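PDB 7CPO: MHC class I antigen from Anolis carolinensis, which probably displays peptides at the cell surface for T cells, holding them in a groove while paired with beta2-microglobulin, as class I heavy chains do. Local coordinates for residues His5-Phe10 / Gln171-Tyr176; Lys57-Tyr62 / Ile167-Arg172; Arg247-Asp252 / Glu257-His262; Arg193-Asp196 / Glu201-Ile204. All coordinates share one frame; numbering follows the deposited sequence.

Interaction 1. Residues His5-Phe10 / Gln171-Tyr176; sequences HSMRYF and QRYLNY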
loop_
_atom_site.group_PDB
_atom_site.type_symbol
_atom_site.label_atom_id
_atom_site.label_comp_id
_atom_site.label_asym_id
_atom_site.label_seq_id
_atom_site.Cartn_x
_atom_site.Cartn_y
_atom_site.Cartn_z
ATOM N N HIS A 5 -11.304 10.521 -6.222
ATOM C CA HIS A 5 -11.305 9.066 -6.130
ATOM C C HIS A 5 -10.516 8.465 -7.285
ATOM O O HIS A 5 -10.384 9.061 -8.361
ATOM C CB HIS A 5 -12.725 8.490 -6.149
ATOM C CG HIS A 5 -13.569 8.962 -5.017
ATOM N ND1 HIS A 5 -13.447 8.457 -3.740
ATOM C CD2 HIS A 5 -14.520 9.920 -4.956
ATOM C CE1 HIS A 5 -14.301 9.072 -2.945
ATOM N NE2 HIS A 5 -14.955 9.973 -3.656
ATOM N N SER A 6 -10.027 7.253 -7.072
ATOM C CA SER A 6 -9.151 6.636 -8.046
ATOM C C SER A 6 -9.390 5.135 -8.099
ATOM O O SER A 6 -9.799 4.510 -7.115
ATOM C CB SER A 6 -7.695 6.927 -7.706
ATOM O OG SER A 6 -7.399 6.353 -6.442
ATOM N N MET A 7 -9.133 4.570 -9.268
ATOM C CA MET A 7 -8.995 3.131 -9.452
ATOM C C MET A 7 -7.570 2.849 -9.909
ATOM O O MET A 7 -7.077 3.493 -10.842
ATOM C CB MET A 7 -9.987 2.596 -10.480
ATOM C CG MET A 7 -9.869 1.094 -10.645
ATOM S SD MET A 7 -10.879 0.467 -11.972
ATOM C CE MET A 7 -9.887 0.832 -13.409
ATOM N N ARG A 8 -6.918 1.888 -9.265
ATOM C CA ARG A 8 -5.476 1.724 -9.384
ATOM C C ARG A 8 -5.149 0.236 -9.454
ATOM O O ARG A 8 -5.573 -0.521 -8.573
ATOM C CB ARG A 8 -4.773 2.376 -8.174
ATOM C CG ARG A 8 -4.585 3.924 -8.247
ATOM C CD ARG A 8 -4.706 4.688 -6.906
ATOM N NE ARG A 8 -4.031 4.020 -5.795
ATOM C CZ ARG A 8 -4.658 3.573 -4.702
ATOM N NH1 ARG A 8 -5.973 3.735 -4.578
ATOM N NH2 ARG A 8 -3.986 2.950 -3.732
ATOM N N TYR A 9 -4.390 -0.182 -10.479
ATOM C CA TYR A 9 -3.868 -1.545 -10.584
ATOM C C TYR A 9 -2.352 -1.584 -10.387
ATOM O O TYR A 9 -1.622 -0.712 -10.871
ATOM C CB TYR A 9 -4.218 -2.174 -11.938
ATOM C CG TYR A 9 -5.671 -2.554 -12.017
ATOM C CD1 TYR A 9 -6.140 -3.699 -11.378
ATOM C CD2 TYR A 9 -6.581 -1.765 -12.707
ATOM C CE1 TYR A 9 -7.486 -4.052 -11.431
ATOM C CE2 TYR A 9 -7.930 -2.100 -12.766
ATOM C CZ TYR A 9 -8.373 -3.248 -12.120
ATOM O OH TYR A 9 -9.703 -3.609 -12.173
ATOM N N PHE A 10 -1.874 -2.615 -9.693
ATOM C CA PHE A 10 -0.455 -2.756 -9.391
ATOM C C PHE A 10 -0.025 -4.176 -9.722
ATOM O O PHE A 10 -0.493 -5.136 -9.093
ATOM C CB PHE A 10 -0.161 -2.460 -7.916
ATOM C CG PHE A 10 -0.567 -1.096 -7.468
ATOM C CD1 PHE A 10 0.360 -0.054 -7.465
ATOM C CD2 PHE A 10 -1.861 -0.860 -7.005
ATOM C CE1 PHE A 10 -0.001 1.226 -7.011
ATOM C CE2 PHE A 10 -2.233 0.403 -6.562
ATOM C CZ PHE A 10 -1.293 1.460 -6.553
ATOM N N GLN A 171 -16.594 4.832 -11.575
ATOM C CA GLN A 171 -17.886 5.353 -11.161
ATOM C C GLN A 171 -18.865 4.234 -10.827
ATOM O O GLN A 171 -19.682 4.387 -9.916
ATOM C CB GLN A 171 -18.456 6.262 -12.241
ATOM C CG GLN A 171 -17.747 7.593 -12.377
ATOM C CD GLN A 171 -17.938 8.192 -13.752
ATOM O OE1 GLN A 171 -18.337 7.493 -14.691
ATOM N NE2 GLN A 171 -17.690 9.494 -13.880
ATOM N N ARG A 172 -18.801 3.109 -11.539
ATOM C CA ARG A 172 -19.618 1.959 -11.162
ATOM C C ARG A 172 -19.199 1.428 -9.805
ATOM O O ARG A 172 -20.047 1.126 -8.960
ATOM C CB ARG A 172 -19.514 0.837 -12.199
ATOM C CG ARG A 172 -20.582 0.822 -13.227
ATOM C CD ARG A 172 -20.300 -0.227 -14.295
ATOM N NE ARG A 172 -20.706 0.299 -15.596
ATOM C CZ ARG A 172 -19.911 0.457 -16.649
ATOM N NH1 ARG A 172 -18.623 0.102 -16.607
ATOM N NH2 ARG A 172 -20.421 0.962 -17.762
ATOM N N TYR A 173 -17.887 1.294 -9.587
ATOM C CA TYR A 173 -17.401 0.703 -8.344
ATOM C C TYR A 173 -17.797 1.561 -7.149
ATOM O O TYR A 173 -18.238 1.037 -6.121
ATOM C CB TYR A 173 -15.884 0.526 -8.416
ATOM C CG TYR A 173 -15.423 -0.485 -9.455
ATOM C CD1 TYR A 173 -16.270 -1.498 -9.897
ATOM C CD2 TYR A 173 -14.138 -0.425 -9.999
ATOM C CE1 TYR A 173 -15.846 -2.438 -10.853
ATOM C CE2 TYR A 173 -13.708 -1.355 -10.939
ATOM C CZ TYR A 173 -14.571 -2.355 -11.364
ATOM O OH TYR A 173 -14.158 -3.278 -12.292
ATOM N N LEU A 174 -17.686 2.884 -7.285
ATOM C CA LEU A 174 -17.983 3.770 -6.167
ATOM C C LEU A 174 -19.418 3.608 -5.708
ATOM O O LEU A 174 -19.695 3.610 -4.507
ATOM C CB LEU A 174 -17.714 5.220 -6.557
ATOM C CG LEU A 174 -16.252 5.658 -6.512
ATOM C CD1 LEU A 174 -16.113 6.971 -7.241
ATOM C CD2 LEU A 174 -15.794 5.786 -5.061
ATOM N N ASN A 175 -20.349 3.457 -6.649
ATOM C CA ASN A 175 -21.730 3.215 -6.268
ATOM C C ASN A 175 -21.889 1.835 -5.639
ATOM O O ASN A 175 -22.532 1.694 -4.596
ATOM C CB ASN A 175 -22.650 3.352 -7.478
ATOM C CG ASN A 175 -24.068 2.901 -7.161
ATOM O OD1 ASN A 175 -24.740 3.516 -6.345
ATOM N ND2 ASN A 175 -24.514 1.820 -7.784
ATOM N N TYR A 176 -21.302 0.809 -6.268
ATOM C CA TYR A 176 -21.349 -0.548 -5.736
ATOM C C TYR A 176 -20.914 -0.578 -4.281
ATOM O O TYR A 176 -21.601 -1.152 -3.428
ATOM C CB TYR A 176 -20.448 -1.473 -6.547
ATOM C CG TYR A 176 -20.968 -1.830 -7.899
ATOM C CD1 TYR A 176 -22.281 -1.559 -8.259
ATOM C CD2 TYR A 176 -20.134 -2.439 -8.838
ATOM C CE1 TYR A 176 -22.757 -1.908 -9.515
ATOM C CE2 TYR A 176 -20.595 -2.781 -10.088
ATOM C CZ TYR A 176 -21.898 -2.509 -10.426
ATOM O OH TYR A 176 -22.339 -2.852 -11.684
#
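Y173 is the first residue of 171-176 to meet strand 5-10, offering one edge of its ring. M7 SD comes in near the ring plane, 3.5 Å from Y173 CE2 and 79° off the ring normal, a Met-aromatic contact. The methionine reaches that far because CG is anti to the backbone N (chi1 -179°) and the chain bends only at its last torsion. Farther along the ring, Y173 OH stands 4.5 Å from Y9 OH. Y173 OH pairs first with Y62 OH, a probable bond, and also reaches the backbone of the bound peptide; Y9 OH bonds chiefly to that backbone, with Y45 OH second. This tyrosine cluster is consistent with the class I pocket that receives the peptide's N terminus.

One residue on, L174 lays CD2 over a face of the H5 imidazole, 4.0 Å from the centroid and displaced toward ND1, a CH-pi contact. Its other methyl, CD1, sits 3.9 Å from H5 CB. D31 holds H5 ND1 and so helps fix the ring's rotation.

The axes of 5-10 and 171-176 pass 9.4 Å apart at 109°, so here the helix crosses the start of strand 5-14, which lies between strands 25-30 and 96-105 in the groove floor.

Interaction 2. Residues Lys57-Tyr62 / Ile167-Arg172; sequences KNDPDY and IEWLQR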
loop_
_atom_site.group_PDB
_atom_site.type_symbol
_atom_site.label_atom_id
_atom_site.label_comp_id
_atom_site.label_asym_id
_atom_site.label_seq_id
_atom_site.Cartn_x
_atom_site.Cartn_y
_atom_site.Cartn_z
ATOM N N LYS A 57 -24.649 -8.927 -12.335
ATOM C CA LYS A 57 -25.966 -8.824 -12.951
ATOM C C LYS A 57 -25.853 -8.398 -14.417
ATOM O O LYS A 57 -26.358 -9.083 -15.313
ATOM C CB LYS A 57 -26.836 -7.852 -12.164
ATOM C CG LYS A 57 -28.301 -7.879 -12.571
ATOM C CD LYS A 57 -29.036 -6.610 -12.158
ATOM C CE LYS A 57 -28.243 -5.368 -12.591
ATOM N NZ LYS A 57 -29.031 -4.403 -13.417
ATOM N N ASN A 58 -25.153 -7.294 -14.685
ATOM C CA ASN A 58 -25.001 -6.801 -16.053
ATOM C C ASN A 58 -23.847 -7.448 -16.802
ATOM O O ASN A 58 -23.923 -7.597 -18.023
ATOM C CB ASN A 58 -24.790 -5.287 -16.059
ATOM C CG ASN A 58 -26.080 -4.516 -15.874
ATOM O OD1 ASN A 58 -27.116 -5.084 -15.501
ATOM N ND2 ASN A 58 -26.020 -3.206 -16.112
ATOM N N ASP A 59 -22.777 -7.836 -16.114
ATOM C CA ASP A 59 -21.585 -8.382 -16.763
ATOM C C ASP A 59 -21.233 -9.730 -16.139
ATOM O O ASP A 59 -20.237 -9.867 -15.414
ATOM C CB ASP A 59 -20.431 -7.386 -16.676
ATOM C CG ASP A 59 -19.240 -7.809 -17.489
ATOM O OD1 ASP A 59 -19.303 -8.880 -18.132
ATOM O OD2 ASP A 59 -18.232 -7.061 -17.474
ATOM N N PRO A 60 -22.029 -10.762 -16.426
ATOM C CA PRO A 60 -21.740 -12.086 -15.865
ATOM C C PRO A 60 -20.406 -12.659 -16.316
ATOM O O PRO A 60 -19.953 -13.647 -15.726
ATOM C CB PRO A 60 -22.924 -12.939 -16.360
ATOM C CG PRO A 60 -23.347 -12.253 -17.629
ATOM C CD PRO A 60 -23.174 -10.785 -17.353
ATOM N N ASP A 61 -19.741 -12.060 -17.298
ATOM C CA ASP A 61 -18.453 -12.554 -17.777
ATOM C C ASP A 61 -17.268 -11.812 -17.181
ATOM O O ASP A 61 -16.122 -12.091 -17.561
ATOM C CB ASP A 61 -18.385 -12.465 -19.301
ATOM C CG ASP A 61 -19.498 -13.247 -19.978
ATOM O OD1 ASP A 61 -20.511 -12.623 -20.368
ATOM O OD2 ASP A 61 -19.359 -14.482 -20.103
ATOM N N TYR A 62 -17.529 -10.881 -16.256
ATOM C CA TYR A 62 -16.492 -10.051 -15.647
ATOM C C TYR A 62 -15.294 -10.864 -15.156
ATOM O O TYR A 62 -14.138 -10.511 -15.424
ATOM C CB TYR A 62 -17.119 -9.265 -14.497
ATOM C CG TYR A 62 -16.208 -8.294 -13.797
ATOM C CD1 TYR A 62 -16.012 -7.003 -14.294
ATOM C CD2 TYR A 62 -15.573 -8.644 -12.606
ATOM C CE1 TYR A 62 -15.188 -6.094 -13.631
ATOM C CE2 TYR A 62 -14.751 -7.738 -11.930
ATOM C CZ TYR A 62 -14.572 -6.466 -12.447
ATOM O OH TYR A 62 -13.750 -5.586 -11.786
ATOM N N ILE A 167 -12.584 5.361 -15.958
ATOM C CA ILE A 167 -13.454 6.268 -15.207
ATOM C C ILE A 167 -14.848 5.678 -15.059
ATOM O O ILE A 167 -15.476 5.783 -14.000
ATOM C CB ILE A 167 -13.483 7.646 -15.902
ATOM C CG1 ILE A 167 -12.112 8.331 -15.790
ATOM C CG2 ILE A 167 -14.589 8.533 -15.338
ATOM C CD1 ILE A 167 -11.833 8.923 -14.386
ATOM N N GLU A 168 -15.354 5.053 -16.120
ATOM C CA GLU A 168 -16.679 4.446 -16.075
ATOM C C GLU A 168 -16.736 3.294 -15.077
ATOM O O GLU A 168 -17.706 3.171 -14.318
ATOM C CB GLU A 168 -17.072 3.978 -17.470
ATOM C CG GLU A 168 -17.598 5.116 -18.322
ATOM C CD GLU A 168 -17.553 4.812 -19.801
ATOM O OE1 GLU A 168 -17.148 3.686 -20.170
ATOM O OE2 GLU A 168 -17.926 5.698 -20.596
ATOM N N TRP A 169 -15.707 2.447 -15.046
ATOM C CA TRP A 169 -15.686 1.402 -14.030
ATOM C C TRP A 169 -15.548 1.999 -12.633
ATOM O O TRP A 169 -16.253 1.588 -11.700
ATOM C CB TRP A 169 -14.561 0.425 -14.322
ATOM C CG TRP A 169 -14.924 -0.497 -15.445
ATOM C CD1 TRP A 169 -14.412 -0.483 -16.702
ATOM C CD2 TRP A 169 -15.900 -1.552 -15.416
ATOM N NE1 TRP A 169 -14.991 -1.457 -17.454
ATOM C CE2 TRP A 169 -15.906 -2.138 -16.693
ATOM C CE3 TRP A 169 -16.753 -2.060 -14.436
ATOM C CZ2 TRP A 169 -16.743 -3.220 -17.028
ATOM C CZ3 TRP A 169 -17.591 -3.136 -14.765
ATOM C CH2 TRP A 169 -17.579 -3.699 -16.054
ATOM N N LEU A 170 -14.662 2.990 -12.484
ATOM C CA LEU A 170 -14.498 3.650 -11.199
ATOM C C LEU A 170 -15.835 4.173 -10.698
ATOM O O LEU A 170 -16.205 3.950 -9.543
ATOM C CB LEU A 170 -13.481 4.786 -11.312
ATOM C CG LEU A 170 -13.419 5.698 -10.074
ATOM C CD1 LEU A 170 -13.104 4.895 -8.819
ATOM C CD2 LEU A 170 -12.419 6.838 -10.249
ATOM N N GLN A 171 -16.594 4.832 -11.575
ATOM C CA GLN A 171 -17.886 5.353 -11.161
ATOM C C GLN A 171 -18.865 4.234 -10.827
ATOM O O GLN A 171 -19.682 4.387 -9.916
ATOM C CB GLN A 171 -18.456 6.262 -12.241
ATOM C CG GLN A 171 -17.747 7.593 -12.377
ATOM C CD GLN A 171 -17.938 8.192 -13.752
ATOM O OE1 GLN A 171 -18.337 7.493 -14.691
ATOM N NE2 GLN A 171 -17.690 9.494 -13.880
ATOM N N ARG A 172 -18.801 3.109 -11.539
ATOM C CA ARG A 172 -19.618 1.959 -11.162
ATOM C C ARG A 172 -19.199 1.428 -9.805
ATOM O O ARG A 172 -20.047 1.126 -8.960
ATOM C CB ARG A 172 -19.514 0.837 -12.199
ATOM C CG ARG A 172 -20.582 0.822 -13.227
ATOM C CD ARG A 172 -20.300 -0.227 -14.295
ATOM N NE ARG A 172 -20.706 0.299 -15.596
ATOM C CZ ARG A 172 -19.911 0.457 -16.649
ATOM N NH1 ARG A 172 -18.623 0.102 -16.607
ATOM N NH2 ARG A 172 -20.421 0.962 -17.762
#
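W169 and Y62 lie at one end of the peptide groove and probably help close it, as in other class I molecules; here helix 152-176 of the alpha 1/alpha 2 platform faces the loop leading into helix 62-87. The tryptophan puts the far side of its six-membered ring into the contact. Y62 CE1 lies over one face, 4.0 Å from W169 CZ3, and the two rings meet obliquely, planes 52° apart. D59 takes the rim: its OD2 is near the plane of the indole, 3.7 Å from W169 CH2, so a carboxylate oxygen faces a C-H edge, probably a mildly favourable placement. That same oxygen is in the plane of the Y62 ring, at its edge, and forms a salt bridge with R65, which probably offsets its charge.

R172 makes a cation-pi contact with W169, so the indole has R172 NH1 end-on over one face and Y62 CE1 over the other. A polar side chain of the bound peptide also meets W169.

Outward again, Y62 is positioned through its hydroxyl, bonded to Y45, and by V55, which touches both aromatic rings. D59 and Y62 are the ends of a type I turn, with Y62 N to D59 O at 3.0 Å. In this turn, which leads into helix 62-87, D59 OD1 makes a weak capping bond to D61 N, 3.3 Å.

Interaction 3. Residues Arg247-Asp252 / Glu257-His262; sequences RSVKVD and ERYKCH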
loop_
_atom_site.group_PDB
_atom_site.type_symbol
_atom_site.label_atom_id
_atom_site.label_comp_id
_atom_site.label_asym_id
_atom_site.label_seq_id
_atom_site.Cartn_x
_atom_site.Cartn_y
_atom_site.Cartn_z
ATOM N N ARG A 247 2.631 9.623 17.259
ATOM C CA ARG A 247 3.453 10.821 17.258
ATOM C C ARG A 247 3.926 11.098 18.677
ATOM O O ARG A 247 3.124 11.064 19.617
ATOM C CB ARG A 247 2.677 12.018 16.730
ATOM C CG ARG A 247 3.557 13.130 16.232
ATOM C CD ARG A 247 2.676 14.216 15.672
ATOM N NE ARG A 247 3.445 15.322 15.102
ATOM C CZ ARG A 247 3.958 15.339 13.874
ATOM N NH1 ARG A 247 3.785 14.298 13.068
ATOM N NH2 ARG A 247 4.622 16.408 13.446
ATOM N N SER A 248 5.217 11.398 18.815
ATOM C CA SER A 248 5.876 11.549 20.103
ATOM C C SER A 248 6.560 12.906 20.211
ATOM O O SER A 248 6.881 13.556 19.213
ATOM C CB SER A 248 6.912 10.451 20.329
ATOM O OG SER A 248 7.978 10.602 19.411
ATOM N N VAL A 249 6.772 13.321 21.457
ATOM C CA VAL A 249 7.519 14.529 21.786
ATOM C C VAL A 249 8.275 14.275 23.086
ATOM O O VAL A 249 7.784 13.578 23.980
ATOM C CB VAL A 249 6.587 15.761 21.883
ATOM C CG1 VAL A 249 5.496 15.533 22.923
ATOM C CG2 VAL A 249 7.390 17.031 22.187
ATOM N N LYS A 250 9.493 14.793 23.175
ATOM C CA LYS A 250 10.237 14.739 24.424
ATOM C C LYS A 250 9.929 16.010 25.204
ATOM O O LYS A 250 10.171 17.122 24.714
ATOM C CB LYS A 250 11.740 14.576 24.201
ATOM C CG LYS A 250 12.434 14.161 25.505
ATOM C CD LYS A 250 13.935 13.910 25.390
ATOM C CE LYS A 250 14.233 12.394 25.316
ATOM N NZ LYS A 250 13.863 11.641 26.568
ATOM N N VAL A 251 9.348 15.850 26.390
ATOM C CA VAL A 251 8.926 16.985 27.191
ATOM C C VAL A 251 9.694 16.977 28.493
ATOM O O VAL A 251 10.353 16.006 28.868
ATOM C CB VAL A 251 7.416 17.012 27.474
ATOM C CG1 VAL A 251 6.630 16.867 26.183
ATOM C CG2 VAL A 251 7.055 15.943 28.499
ATOM N N ASP A 252 9.520 18.019 29.187
ATOM C CA ASP A 252 10.444 18.567 30.138
ATOM C C ASP A 252 10.066 18.151 31.550
ATOM O O ASP A 252 8.951 17.663 31.793
ATOM C CB ASP A 252 10.436 20.092 29.973
ATOM C CG ASP A 252 10.262 20.508 28.499
ATOM O OD1 ASP A 252 11.226 20.374 27.698
ATOM O OD2 ASP A 252 9.138 20.923 28.133
ATOM N N GLU A 257 1.944 19.531 31.388
ATOM C CA GLU A 257 0.617 20.079 31.102
ATOM C C GLU A 257 0.600 21.080 29.952
ATOM O O GLU A 257 -0.483 21.543 29.572
ATOM C CB GLU A 257 0.044 20.758 32.355
ATOM C CG GLU A 257 0.709 22.107 32.706
ATOM C CD GLU A 257 2.122 21.963 33.289
ATOM O OE1 GLU A 257 2.583 20.818 33.524
ATOM O OE2 GLU A 257 2.777 23.005 33.514
ATOM N N ARG A 258 1.752 21.462 29.418
ATOM C CA ARG A 258 1.767 22.359 28.275
ATOM C C ARG A 258 1.522 21.630 26.955
ATOM O O ARG A 258 1.237 22.288 25.948
ATOM C CB ARG A 258 3.107 23.105 28.222
ATOM C CG ARG A 258 3.400 24.018 29.420
ATOM C CD ARG A 258 4.732 24.754 29.253
ATOM N NE ARG A 258 4.663 25.916 28.366
ATOM C CZ ARG A 258 5.729 26.562 27.887
ATOM N NH1 ARG A 258 6.954 26.152 28.189
ATOM N NH2 ARG A 258 5.569 27.615 27.096
ATOM N N TYR A 259 1.599 20.297 26.944
ATOM C CA TYR A 259 1.559 19.499 25.723
ATOM C C TYR A 259 0.257 18.713 25.602
ATOM O O TYR A 259 -0.162 18.028 26.545
ATOM C CB TYR A 259 2.748 18.544 25.672
ATOM C CG TYR A 259 4.055 19.276 25.691
ATOM C CD1 TYR A 259 4.643 19.659 26.890
ATOM C CD2 TYR A 259 4.698 19.601 24.516
ATOM C CE1 TYR A 259 5.836 20.340 26.902
ATOM C CE2 TYR A 259 5.888 20.276 24.522
ATOM C CZ TYR A 259 6.455 20.643 25.713
ATOM O OH TYR A 259 7.654 21.318 25.698
ATOM N N LYS A 260 -0.356 18.800 24.428
ATOM C CA LYS A 260 -1.585 18.107 24.080
ATOM C C LYS A 260 -1.412 17.517 22.695
ATOM O O LYS A 260 -0.729 18.103 21.849
ATOM C CB LYS A 260 -2.784 19.058 24.084
ATOM C CG LYS A 260 -3.261 19.442 25.474
ATOM C CD LYS A 260 -4.302 20.540 25.415
ATOM C CE LYS A 260 -4.436 21.189 26.777
ATOM N NZ LYS A 260 -5.482 20.538 27.589
ATOM N N CYS A 261 -2.013 16.361 22.460
ATOM C CA CYS A 261 -1.979 15.757 21.137
ATOM C C CYS A 261 -3.197 16.240 20.348
ATOM O O CYS A 261 -4.340 15.970 20.732
ATOM C CB CYS A 261 -1.948 14.236 21.242
ATOM S SG CYS A 261 -2.063 13.424 19.649
ATOM N N HIS A 262 -2.954 16.963 19.257
ATOM C CA HIS A 262 -4.008 17.584 18.464
ATOM C C HIS A 262 -4.273 16.768 17.195
ATOM O O HIS A 262 -3.339 16.474 16.437
ATOM C CB HIS A 262 -3.622 19.019 18.103
ATOM C CG HIS A 262 -4.664 19.735 17.308
ATOM N ND1 HIS A 262 -5.704 20.415 17.897
ATOM C CD2 HIS A 262 -4.839 19.860 15.972
ATOM C CE1 HIS A 262 -6.472 20.940 16.959
ATOM N NE2 HIS A 262 -5.969 20.617 15.781
#
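Y259 and V251 meet because each sends its branch anti to its own carbonyl carbon: Y259 CG at chi1 -60°, V251 CG1 at chi1 -52°. The side chains slide past each other in opposite directions, and V251 CG1 settles over the centre of the tyrosine ring, 3.4 Å from the centroid and 8° off the normal. This is a close CH-pi contact, with the methyl a little nearer CD1. V249 adds a looser touch, CG2 to Y259 CE2 at 4.3 Å, approaching obliquely.

The strands belong to the two facing sheets of an immunoglobulin C1-set domain, 243-251 in one and 259-264 in the other. Y259 thus fills the interior between them, with L203 and W219 also against it. Two residues on, C261 is disulfide-bonded to C205, the covalent link between the same two sheets.

D252, at the far end of the ring, is poorly ordered, so its fine geometry is tentative. As modelled, Y259 OH donates to D252 OD2 at 2.9 Å, on the syn lone pair, and the aspartate crosses the tyrosine at about a right angle.

R221 NE bonds to the same hydroxyl, so Y259 OH links an arginine to a carboxylate. The nearby positive charge probably makes the phenol a better donor. E255 would tend to disfavour, and R258, paired with E255, to favour, a negative charge on D252.

Interaction 4. Residues Arg193-Asp196 / Glu201-Ile204; sequences RKED and ETLI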
loop_
_atom_site.group_PDB
_atom_site.type_symbol
_atom_site.label_atom_id
_atom_site.label_comp_id
_atom_site.label_asym_id
_atom_site.label_seq_id
_atom_site.Cartn_x
_atom_site.Cartn_y
_atom_site.Cartn_z
ATOM N N ARG A 193 2.876 8.026 28.546
ATOM C CA ARG A 193 4.042 8.724 29.074
ATOM C C ARG A 193 5.074 7.669 29.434
ATOM O O ARG A 193 4.739 6.720 30.143
ATOM C CB ARG A 193 3.645 9.549 30.305
ATOM C CG ARG A 193 4.786 10.200 31.045
ATOM C CD ARG A 193 4.313 10.639 32.423
ATOM N NE ARG A 193 4.165 9.496 33.313
ATOM C CZ ARG A 193 5.169 8.939 33.981
ATOM N NH1 ARG A 193 6.396 9.433 33.873
ATOM N NH2 ARG A 193 4.944 7.893 34.765
ATOM N N LYS A 194 6.319 7.826 28.979
ATOM C CA LYS A 194 7.211 6.669 28.891
ATOM C C LYS A 194 8.166 6.491 30.073
ATOM O O LYS A 194 8.084 5.471 30.766
ATOM C CB LYS A 194 7.982 6.701 27.571
ATOM C CG LYS A 194 7.298 5.851 26.511
ATOM C CD LYS A 194 7.689 4.383 26.590
ATOM C CE LYS A 194 8.770 4.055 25.571
ATOM N NZ LYS A 194 9.288 2.673 25.739
ATOM N N GLU A 195 9.106 7.404 30.306
ATOM C CA GLU A 195 10.137 7.127 31.307
ATOM C C GLU A 195 10.002 8.060 32.508
ATOM O O GLU A 195 9.780 9.264 32.342
ATOM C CB GLU A 195 11.540 7.214 30.696
ATOM C CG GLU A 195 11.976 8.607 30.408
ATOM C CD GLU A 195 13.219 8.690 29.567
ATOM O OE1 GLU A 195 14.271 8.169 30.009
ATOM O OE2 GLU A 195 13.138 9.290 28.468
ATOM N N ASP A 196 10.112 7.485 33.720
ATOM C CA ASP A 196 10.132 8.246 34.974
ATOM C C ASP A 196 11.511 8.822 35.296
ATOM O O ASP A 196 11.610 9.765 36.096
ATOM C CB ASP A 196 9.691 7.363 36.151
ATOM C CG ASP A 196 8.191 7.401 36.393
ATOM O OD1 ASP A 196 7.434 7.495 35.405
ATOM O OD2 ASP A 196 7.772 7.334 37.574
ATOM N N GLU A 201 10.848 13.101 29.792
ATOM C CA GLU A 201 9.763 12.185 29.459
ATOM C C GLU A 201 9.448 12.278 27.977
ATOM O O GLU A 201 9.524 13.357 27.383
ATOM C CB GLU A 201 8.485 12.497 30.254
ATOM C CG GLU A 201 8.511 12.055 31.700
ATOM C CD GLU A 201 7.268 12.462 32.472
ATOM O OE1 GLU A 201 6.384 13.136 31.893
ATOM O OE2 GLU A 201 7.184 12.117 33.668
ATOM N N THR A 202 9.092 11.140 27.382
ATOM C CA THR A 202 8.539 11.103 26.031
ATOM C C THR A 202 7.034 10.881 26.131
ATOM O O THR A 202 6.583 9.882 26.709
ATOM C CB THR A 202 9.180 10.008 25.179
ATOM O OG1 THR A 202 10.594 10.200 25.135
ATOM C CG2 THR A 202 8.630 10.070 23.743
ATOM N N LEU A 203 6.261 11.819 25.587
ATOM C CA LEU A 203 4.811 11.689 25.519
ATOM C C LEU A 203 4.426 11.080 24.172
ATOM O O LEU A 203 4.743 11.645 23.115
ATOM C CB LEU A 203 4.137 13.047 25.720
ATOM C CG LEU A 203 4.337 13.771 27.066
ATOM C CD1 LEU A 203 3.400 14.979 27.202
ATOM C CD2 LEU A 203 4.171 12.820 28.247
ATOM N N ILE A 204 3.746 9.933 24.203
ATOM C CA ILE A 204 3.368 9.215 22.986
ATOM C C ILE A 204 1.877 9.389 22.729
ATOM O O ILE A 204 1.049 9.154 23.616
ATOM C CB ILE A 204 3.728 7.727 23.071
ATOM C CG1 ILE A 204 5.230 7.567 23.280
ATOM C CG2 ILE A 204 3.272 7.001 21.810
ATOM C CD1 ILE A 204 5.630 6.150 23.556
#
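The guanidinium of R193 is held at its edge by two acids, E201 and D196. R193 NH1 reaches E201 OE2 at 2.8 Å in a salt bridge, coming from well above the carboxylate plane, with the two flat groups 49° apart. D196 OD1 lies in the guanidinium plane and takes both terminal nitrogens, NH2 at 2.6 Å on its syn lone pair; D196 is poorly ordered. E201 OE1 sits 3.3 Å from R193 CD and is itself salt-bridged to R256.

Behind this network, strands 188-193 and 201-210 form an antiparallel hairpin at the edge of a C1-set sheet. R193 and L203 are a non-hydrogen-bonded pair whose side chains share a face, R193 CG against L203 CD2 at 3.9 Å. Past that pair the ladder frays: K194 N to T202 O is a weak bond of 3.1 Å. K194 CG touches I204 CD1 at 3.4 Å, then the chain bends at chi2 and chi3 and carries NZ off to D96 of beta2-microglobulin.

How the interactions relate
Interactions 1 and 2 share Q171 and R172 and both use helix 152-176; their centres are about 10 Å apart, linked by a probable bond between the Y173 and Y62 hydroxyls beside the bound peptide. Interactions 3 and 4 lie in the immunoglobulin domain, their centres about 9 Å apart, and meet as neighbouring strands, V251 N to E201 O at 2.7 Å. Interactions 1 and 3 are buried and rest on a sulfur or methyl against a ring, interaction 3 with a hydroxyl-carboxylate bond at the end of the ring. Interaction 2, partly buried, mixes aromatic and charged groups, whereas interaction 4, at the surface, depends chiefly on salt bridges. Centres of interactions 2 and 4 are about 52 Å apart.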